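Local coordinates for protein L-asparagine oxygenase (Streptomyces coelicolor, PDB 2OG5) that hydroxylates the beta-carbon of free L-asparagine, using iron(II), 2-oxoglutarate and oxygen, to supply (2S,3S)-3-hydroxyasparagine for a calcium-dependent lipopeptide antibiotic, at residues A[200-213]-A[308-320]. Sequence-based numbering, arbitrary orientation.
Sequences DPTGRAGLRTACVR and VTVHGRTEFTPRY. With NA (sodium ion), chain B.
Pro201 lies over one face of the Arg319 guanidinium, its CB 3.4 Å from Arg319 NH1. Both residues lie in loops flanking the antiparallel strands 207-211 and 309-313, neighbours in the smaller sheet of the jelly-roll fold. A water links Thr202 OG1 to Thr317 N. The Arg204 chain bends at its CG-CD bond (chi3 61°) to lie beside Glu315. Its NH2 makes a salt bridge to Glu315 OE1 at 3.0 Å, the guanidinium and carboxylate planes almost perpendicular (88°). Ala205 CB sits over a face of the Phe316 ring, a CH-pi contact 4.0 Å from the centroid. Thr314 OG1 is gripped twice: it donates in the carbonyl plane to Arg204 O at 2.7 Å and accepts from Gly206 N at 2.8 Å. Thr314 N bonds back to Gly206 O, and regular pairing starts at Leu207. Arg208 and Gly312 exchange two backbone bonds, while the Arg208 guanidinium turns away to Asp288. Thr209 faces His311 in a non-hydrogen-bonded pair, and its CG2 touches His311 CB at 4.2 Å. Strand 309-313 carries this histidine, which with His179 and Glu181 binds the catalytic iron. Here a sodium ion occupies that site, 2.1 Å from His311 NE2. Ala210 and Val310 pair on the face packed against helix 274-290. Cys211 is the N-cap of the following helix, its SG accepting from Arg213 N. Val212 N closes the pairing with a nearly straight bond to Val308 O, 2.9 Å long.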
ATOM      1  N   ASP A 200      16.154  -2.055  -4.981  1.00 19.41           N
ATOM      2  CA  ASP A 200      17.048  -3.004  -4.309  1.00 18.90           C
ATOM      3  C   ASP A 200      18.212  -3.309  -5.238  1.00 19.32           C
ATOM      4  O   ASP A 200      18.010  -3.953  -6.259  1.00 19.62           O
ATOM      5  CB  ASP A 200      16.328  -4.313  -3.995  1.00 19.00           C
ATOM      6  CG  ASP A 200      17.274  -5.435  -3.587  1.00 19.65           C
ATOM      7  OD1 ASP A 200      18.323  -5.184  -2.958  1.00 18.76           O
ATOM      8  OD2 ASP A 200      16.962  -6.598  -3.922  1.00 21.61           O
ATOM      9  N   PRO A 201      19.433  -2.877  -4.882  1.00 18.42           N
ATOM     10  CA  PRO A 201      20.549  -3.110  -5.793  1.00 18.59           C
ATOM     11  C   PRO A 201      20.962  -4.576  -5.903  1.00 18.62           C
ATOM     12  O   PRO A 201      21.679  -4.927  -6.849  1.00 19.23           O
ATOM     13  CB  PRO A 201      21.676  -2.294  -5.160  1.00 18.44           C
ATOM     14  CG  PRO A 201      21.382  -2.304  -3.720  1.00 18.07           C
ATOM     15  CD  PRO A 201      19.879  -2.197  -3.652  1.00 18.48           C
ATOM     16  N   THR A 202      20.547  -5.410  -4.950  1.00 18.28           N
ATOM     17  CA  THR A 202      21.016  -6.793  -4.893  1.00 18.64           C
ATOM     18  C   THR A 202      20.273  -7.711  -5.857  1.00 18.31           C
ATOM     19  O   THR A 202      20.750  -8.815  -6.135  1.00 19.20           O
ATOM     20  CB  THR A 202      20.915  -7.393  -3.485  1.00 18.64           C
ATOM     21  OG1 THR A 202      19.543  -7.663  -3.190  1.00 19.37           O
ATOM     22  CG2 THR A 202      21.530  -6.473  -2.411  1.00 19.96           C
ATOM     23  N   GLY A 203      19.113  -7.271  -6.343  1.00 18.67           N
ATOM     24  CA  GLY A 203      18.332  -8.034  -7.313  1.00 19.21           C
ATOM     25  C   GLY A 203      17.398  -9.105  -6.753  1.00 19.32           C
ATOM     26  O   GLY A 203      16.721  -9.798  -7.523  1.00 19.59           O
ATOM     27  N   ARG A 204      17.355  -9.268  -5.433  1.00 19.55           N
ATOM     28  CA  ARG A 204      16.553 -10.339  -4.832  1.00 20.06           C
ATOM     29  C   ARG A 204      15.182  -9.907  -4.307  1.00 20.31           C
ATOM     30  O   ARG A 204      14.301 -10.753  -4.174  1.00 20.24           O
ATOM     31  CB  ARG A 204      17.326 -11.032  -3.706  1.00 20.18           C
ATOM     32  CG  ARG A 204      18.532 -11.869  -4.176  1.00 21.21           C
ATOM     33  CD  ARG A 204      19.113 -12.715  -3.042  1.00 22.63           C
ATOM     34  NE  ARG A 204      18.136 -13.673  -2.521  1.00 24.40           N
ATOM     35  CZ  ARG A 204      18.125 -14.183  -1.293  1.00 25.13           C
ATOM     36  NH1 ARG A 204      19.035 -13.839  -0.384  1.00 28.29           N
ATOM     37  NH2 ARG A 204      17.171 -15.032  -0.956  1.00 25.62           N
ATOM     38  N   ALA A 205      15.008  -8.625  -3.981  1.00 19.70           N
ATOM     39  CA  ALA A 205      13.734  -8.130  -3.452  1.00 20.11           C
ATOM     40  C   ALA A 205      12.735  -7.871  -4.573  1.00 20.39           C
ATOM     41  O   ALA A 205      13.058  -7.218  -5.567  1.00 22.04           O
ATOM     42  CB  ALA A 205      13.947  -6.852  -2.646  1.00 20.23           C
ATOM     43  N   GLY A 206      11.519  -8.366  -4.399  1.00 19.74           N
ATOM     44  CA  GLY A 206      10.409  -8.012  -5.270  1.00 19.76           C
ATOM     45  C   GLY A 206       9.114  -7.935  -4.482  1.00 20.06           C
ATOM     46  O   GLY A 206       8.879  -8.718  -3.563  1.00 20.83           O
ATOM     47  N   LEU A 207       8.282  -6.970  -4.853  1.00 19.84           N
ATOM     48  CA  LEU A 207       6.922  -6.880  -4.344  1.00 19.41           C
ATOM     49  C   LEU A 207       6.119  -8.003  -4.971  1.00 19.31           C
ATOM     50  O   LEU A 207       6.199  -8.223  -6.177  1.00 19.47           O
ATOM     51  CB  LEU A 207       6.303  -5.546  -4.755  1.00 19.19           C
ATOM     52  CG  LEU A 207       4.812  -5.317  -4.456  1.00 20.28           C
ATOM     53  CD1 LEU A 207       4.552  -5.240  -2.972  1.00 21.62           C
ATOM     54  CD2 LEU A 207       4.351  -4.051  -5.174  1.00 20.77           C
ATOM     55  N   ARG A 208       5.329  -8.698  -4.157  1.00 18.73           N
ATOM     56  CA  ARG A 208       4.428  -9.728  -4.667  1.00 19.16           C
ATOM     57  C   ARG A 208       2.993  -9.313  -4.390  1.00 18.87           C
ATOM     58  O   ARG A 208       2.672  -8.923  -3.263  1.00 19.05           O
ATOM     59  CB  ARG A 208       4.705 -11.081  -4.010  1.00 19.47           C
ATOM     60  CG  ARG A 208       6.145 -11.599  -4.179  1.00 20.29           C
ATOM     61  CD  ARG A 208       6.198 -13.096  -3.908  1.00 20.81           C
ATOM     62  NE  ARG A 208       5.704 -13.882  -5.040  1.00 22.00           N
ATOM     63  CZ  ARG A 208       5.227 -15.127  -4.953  1.00 22.45           C
ATOM     64  NH1 ARG A 208       5.143 -15.750  -3.788  1.00 21.60           N
ATOM     65  NH2 ARG A 208       4.830 -15.758  -6.044  1.00 24.05           N
ATOM     66  N   THR A 209       2.139  -9.372  -5.409  1.00 18.24           N
ATOM     67  CA  THR A 209       0.704  -9.077  -5.231  1.00 18.15           C
ATOM     68  C   THR A 209      -0.127 -10.250  -5.748  1.00 18.25           C
ATOM     69  O   THR A 209       0.173 -10.802  -6.798  1.00 18.23           O
ATOM     70  CB  THR A 209       0.293  -7.765  -5.945  1.00 18.52           C
ATOM     71  OG1 THR A 209       0.520  -7.871  -7.351  1.00 19.51           O
ATOM     72  CG2 THR A 209       1.092  -6.585  -5.391  1.00 18.64           C
ATOM     73  N   ALA A 210      -1.161 -10.638  -5.001  1.00 17.86           N
ATOM     74  CA  ALA A 210      -2.052 -11.722  -5.431  1.00 18.52           C
ATOM     75  C   ALA A 210      -3.509 -11.345  -5.199  1.00 18.71           C
ATOM     76  O   ALA A 210      -3.887 -10.958  -4.100  1.00 19.41           O
ATOM     77  CB  ALA A 210      -1.724 -12.996  -4.695  1.00 19.00           C
ATOM     78  N   CYS A 211      -4.320 -11.482  -6.240  1.00 19.22           N
ATOM     79  CA  CYS A 211      -5.700 -11.012  -6.216  1.00 18.89           C
ATOM     80  C   CYS A 211      -6.660 -12.167  -6.049  1.00 19.21           C
ATOM     81  O   CYS A 211      -6.515 -13.211  -6.706  1.00 18.83           O
ATOM     82  CB  CYS A 211      -5.997 -10.247  -7.504  1.00 19.37           C
ATOM     83  SG  CYS A 211      -7.601  -9.420  -7.564  1.00 19.49           S
ATOM     84  N   VAL A 212      -7.646 -11.980  -5.179  1.00 19.02           N
ATOM     85  CA  VAL A 212      -8.698 -12.982  -4.977  1.00 19.26           C
ATOM     86  C   VAL A 212      -9.419 -13.323  -6.290  1.00 19.47           C
ATOM     87  O   VAL A 212      -9.924 -14.440  -6.442  1.00 19.97           O
ATOM     88  CB  VAL A 212      -9.724 -12.534  -3.909  1.00 19.36           C
ATOM     89  CG1 VAL A 212     -10.572 -11.374  -4.407  1.00 19.52           C
ATOM     90  CG2 VAL A 212     -10.612 -13.713  -3.480  1.00 20.08           C
ATOM     91  N   ARG A 213      -9.440 -12.395  -7.247  1.00 19.22           N
ATOM     92  CA  ARG A 213     -10.063 -12.651  -8.563  1.00 19.79           C
ATOM     93  C   ARG A 213      -9.361 -13.746  -9.375  1.00 20.08           C
ATOM     94  O   ARG A 213     -10.010 -14.458 -10.150  1.00 20.52           O
ATOM     95  CB  ARG A 213     -10.130 -11.371  -9.403  1.00 19.33           C
ATOM     96  CG  ARG A 213     -11.057 -10.324  -8.819  1.00 18.94           C
ATOM     97  CD  ARG A 213     -11.031  -9.001  -9.566  1.00 19.86           C
ATOM     98  NE  ARG A 213     -12.007  -8.114  -8.941  1.00 19.31           N
ATOM     99  CZ  ARG A 213     -11.849  -6.805  -8.735  1.00 19.80           C
ATOM    100  NH1 ARG A 213     -10.763  -6.169  -9.121  1.00 19.09           N
ATOM    101  NH2 ARG A 213     -12.808  -6.125  -8.131  1.00 21.00           N
ATOM    102  N   VAL A 308      -9.203  -6.376  -2.540  1.00 18.10           N
ATOM    103  CA  VAL A 308      -9.208  -7.616  -3.321  1.00 18.29           C
ATOM    104  C   VAL A 308      -7.830  -8.257  -3.495  1.00 18.00           C
ATOM    105  O   VAL A 308      -7.736  -9.381  -3.986  1.00 17.23           O
ATOM    106  CB  VAL A 308      -9.834  -7.416  -4.719  1.00 18.42           C
ATOM    107  CG1 VAL A 308     -11.325  -7.139  -4.603  1.00 20.11           C
ATOM    108  CG2 VAL A 308      -9.118  -6.321  -5.497  1.00 18.75           C
ATOM    109  N   THR A 309      -6.771  -7.571  -3.076  1.00 17.92           N
ATOM    110  CA  THR A 309      -5.413  -8.016  -3.346  1.00 18.22           C
ATOM    111  C   THR A 309      -4.578  -7.990  -2.084  1.00 18.14           C
ATOM    112  O   THR A 309      -4.556  -6.974  -1.383  1.00 18.54           O
ATOM    113  CB  THR A 309      -4.790  -7.127  -4.441  1.00 18.26           C
ATOM    114  OG1 THR A 309      -5.567  -7.281  -5.627  1.00 21.30           O
ATOM    115  CG2 THR A 309      -3.336  -7.499  -4.759  1.00 17.43           C
ATOM    116  N   VAL A 310      -3.918  -9.113  -1.804  1.00 17.98           N
ATOM    117  CA  VAL A 310      -2.920  -9.220  -0.751  1.00 18.26           C
ATOM    118  C   VAL A 310      -1.537  -8.949  -1.321  1.00 18.25           C
ATOM    119  O   VAL A 310      -1.317  -9.072  -2.526  1.00 18.14           O
ATOM    120  CB  VAL A 310      -2.934 -10.608  -0.085  1.00 17.84           C
ATOM    121  CG1 VAL A 310      -4.280 -10.869   0.601  1.00 17.77           C
ATOM    122  CG2 VAL A 310      -2.641 -11.738  -1.103  1.00 18.46           C
ATOM    123  N   HIS A 311      -0.604  -8.553  -0.461  1.00 18.64           N
ATOM    124  CA  HIS A 311       0.770  -8.358  -0.920  1.00 19.29           C
ATOM    125  C   HIS A 311       1.767  -8.923   0.066  1.00 19.38           C
ATOM    126  O   HIS A 311       1.472  -9.149   1.243  1.00 19.02           O
ATOM    127  CB  HIS A 311       1.053  -6.878  -1.206  1.00 20.02           C
ATOM    128  CG  HIS A 311       1.093  -6.019   0.016  1.00 22.22           C
ATOM    129  ND1 HIS A 311      -0.046  -5.510   0.607  1.00 24.65           N
ATOM    130  CD2 HIS A 311       2.136  -5.575   0.758  1.00 25.19           C
ATOM    131  CE1 HIS A 311       0.295  -4.788   1.658  1.00 25.65           C
ATOM    132  NE2 HIS A 311       1.611  -4.815   1.777  1.00 27.19           N
ATOM    133  N   GLY A 312       2.959  -9.163  -0.462  1.00 20.31           N
ATOM    134  CA  GLY A 312       4.097  -9.651   0.295  1.00 20.08           C
ATOM    135  C   GLY A 312       5.373  -9.212  -0.393  1.00 20.06           C
ATOM    136  O   GLY A 312       5.361  -8.335  -1.256  1.00 19.73           O
ATOM    137  N   ARG A 313       6.486  -9.794   0.017  1.00 19.95           N
ATOM    138  CA  ARG A 313       7.780  -9.387  -0.487  1.00 20.95           C
ATOM    139  C   ARG A 313       8.756 -10.524  -0.324  1.00 20.75           C
ATOM    140  O   ARG A 313       8.761 -11.199   0.702  1.00 21.17           O
ATOM    141  CB  ARG A 313       8.317  -8.174   0.274  1.00 21.56           C
ATOM    142  CG  ARG A 313       9.389  -7.433  -0.521  1.00 22.49           C
ATOM    143  CD  ARG A 313      10.617  -7.040   0.292  1.00 23.68           C
ATOM    144  NE  ARG A 313      10.290  -6.696   1.666  1.00 25.57           N
ATOM    145  CZ  ARG A 313      10.527  -7.472   2.725  1.00 27.09           C
ATOM    146  NH1 ARG A 313      11.115  -8.667   2.601  1.00 27.36           N
ATOM    147  NH2 ARG A 313      10.154  -7.053   3.929  1.00 28.14           N
ATOM    148  N   THR A 314       9.618 -10.713  -1.319  1.00 21.12           N
ATOM    149  CA  THR A 314      10.654 -11.739  -1.221  1.00 21.10           C
ATOM    150  C   THR A 314      11.749 -11.339  -0.233  1.00 21.56           C
ATOM    151  O   THR A 314      11.913 -10.165   0.103  1.00 21.61           O
ATOM    152  CB  THR A 314      11.307 -11.989  -2.585  1.00 20.76           C
ATOM    153  OG1 THR A 314      11.894 -10.773  -3.052  1.00 21.18           O
ATOM    154  CG2 THR A 314      10.286 -12.483  -3.589  1.00 20.14           C
ATOM    155  N   GLU A 315      12.507 -12.333   0.215  1.00 22.12           N
ATOM    156  CA  GLU A 315      13.647 -12.125   1.101  1.00 22.61           C
ATOM    157  C   GLU A 315      14.818 -11.504   0.342  1.00 22.15           C
ATOM    158  O   GLU A 315      15.017 -11.783  -0.847  1.00 22.25           O
ATOM    159  CB  GLU A 315      14.034 -13.478   1.699  1.00 22.86           C
ATOM    160  CG  GLU A 315      15.387 -13.615   2.348  1.00 24.77           C
ATOM    161  CD  GLU A 315      15.702 -15.076   2.620  1.00 26.17           C
ATOM    162  OE1 GLU A 315      16.511 -15.675   1.882  1.00 32.02           O
ATOM    163  OE2 GLU A 315      15.107 -15.638   3.556  1.00 32.67           O
ATOM    164  N   PHE A 316      15.591 -10.669   1.024  1.00 22.18           N
ATOM    165  CA  PHE A 316      16.817 -10.108   0.460  1.00 22.02           C
ATOM    166  C   PHE A 316      17.829  -9.841   1.550  1.00 22.39           C
ATOM    167  O   PHE A 316      17.490  -9.869   2.730  1.00 22.17           O
ATOM    168  CB  PHE A 316      16.541  -8.863  -0.391  1.00 22.03           C
ATOM    169  CG  PHE A 316      16.034  -7.670   0.374  1.00 21.98           C
ATOM    170  CD1 PHE A 316      16.827  -6.543   0.531  1.00 21.42           C
ATOM    171  CD2 PHE A 316      14.743  -7.655   0.887  1.00 22.39           C
ATOM    172  CE1 PHE A 316      16.361  -5.437   1.214  1.00 22.47           C
ATOM    173  CE2 PHE A 316      14.266  -6.541   1.566  1.00 21.89           C
ATOM    174  CZ  PHE A 316      15.070  -5.435   1.722  1.00 22.15           C
ATOM    175  N   THR A 317      19.082  -9.635   1.161  1.00 22.28           N
ATOM    176  CA  THR A 317      20.141  -9.367   2.125  1.00 22.21           C
ATOM    177  C   THR A 317      20.569  -7.914   2.016  1.00 22.04           C
ATOM    178  O   THR A 317      21.245  -7.542   1.056  1.00 22.45           O
ATOM    179  CB  THR A 317      21.352 -10.282   1.885  1.00 22.73           C
ATOM    180  OG1 THR A 317      20.913 -11.648   1.872  1.00 23.85           O
ATOM    181  CG2 THR A 317      22.415 -10.071   2.974  1.00 23.27           C
ATOM    182  N   PRO A 318      20.149  -7.067   2.976  1.00 22.00           N
ATOM    183  CA  PRO A 318      20.552  -5.665   2.898  1.00 22.32           C
ATOM    184  C   PRO A 318      22.056  -5.448   2.994  1.00 22.59           C
ATOM    185  O   PRO A 318      22.761  -6.225   3.641  1.00 22.35           O
ATOM    186  CB  PRO A 318      19.856  -5.028   4.109  1.00 22.38           C
ATOM    187  CG  PRO A 318      18.732  -5.927   4.413  1.00 22.79           C
ATOM    188  CD  PRO A 318      19.245  -7.302   4.116  1.00 22.20           C
ATOM    189  N   ARG A 319      22.529  -4.392   2.348  1.00 22.73           N
ATOM    190  CA  ARG A 319      23.924  -3.981   2.442  1.00 23.33           C
ATOM    191  C   ARG A 319      24.182  -3.127   3.680  1.00 24.00           C
ATOM    192  O   ARG A 319      25.289  -3.149   4.237  1.00 24.18           O
ATOM    193  CB  ARG A 319      24.321  -3.186   1.200  1.00 23.54           C
ATOM    194  CG  ARG A 319      24.332  -3.997  -0.088  1.00 23.35           C
ATOM    195  CD  ARG A 319      24.509  -3.089  -1.265  1.00 23.85           C
ATOM    196  NE  ARG A 319      24.690  -3.822  -2.512  1.00 24.85           N
ATOM    197  CZ  ARG A 319      24.826  -3.241  -3.702  1.00 25.08           C
ATOM    198  NH1 ARG A 319      24.774  -1.916  -3.831  1.00 25.36           N
ATOM    199  NH2 ARG A 319      24.986  -3.998  -4.781  1.00 26.06           N
ATOM    200  N   TYR A 320      23.179  -2.343   4.073  1.00 24.18           N
ATOM    201  CA  TYR A 320      23.299  -1.359   5.162  1.00 24.35           C
ATOM    202  C   TYR A 320      24.469  -0.388   4.948  1.00 24.91           C
ATOM    203  O   TYR A 320      25.226  -0.082   5.876  1.00 25.83           O
ATOM    204  CB  TYR A 320      23.383  -2.050   6.533  1.00 24.38           C
ATOM    205  CG  TYR A 320      22.180  -2.911   6.886  1.00 23.50           C
ATOM    206  CD1 TYR A 320      20.877  -2.411   6.794  1.00 23.28           C
ATOM    207  CD2 TYR A 320      22.344  -4.219   7.330  1.00 24.11           C
ATOM    208  CE1 TYR A 320      19.787  -3.192   7.131  1.00 23.52           C
ATOM    209  CE2 TYR A 320      21.254  -5.006   7.679  1.00 24.26           C
ATOM    210  CZ  TYR A 320      19.972  -4.485   7.575  1.00 23.54           C
ATOM    211  OH  TYR A 320      18.900  -5.275   7.914  1.00 24.07           O
TER
HETATM  212 NA    NA B 401       1.850  -4.358   3.817  1.00 21.57          NA
HETATM  213  O   HOH W   1      19.868  -9.847  -1.561  1.00 20.10           O
HETATM  214  O   HOH W   2      14.475 -14.022  -2.075  1.00 22.78           O
HETATM  215  O   HOH W   3      21.776 -13.020  -0.520  1.00 33.63           O
HETATM  216  O   HOH W   4       2.410  -3.919   5.640  1.00 34.03           O
HETATM  217  O   HOH W   5       3.869  -4.538   3.613  1.00 38.42           O
HETATM  218  O   HOH W   6       2.962  -2.292   2.831  1.00 30.98           O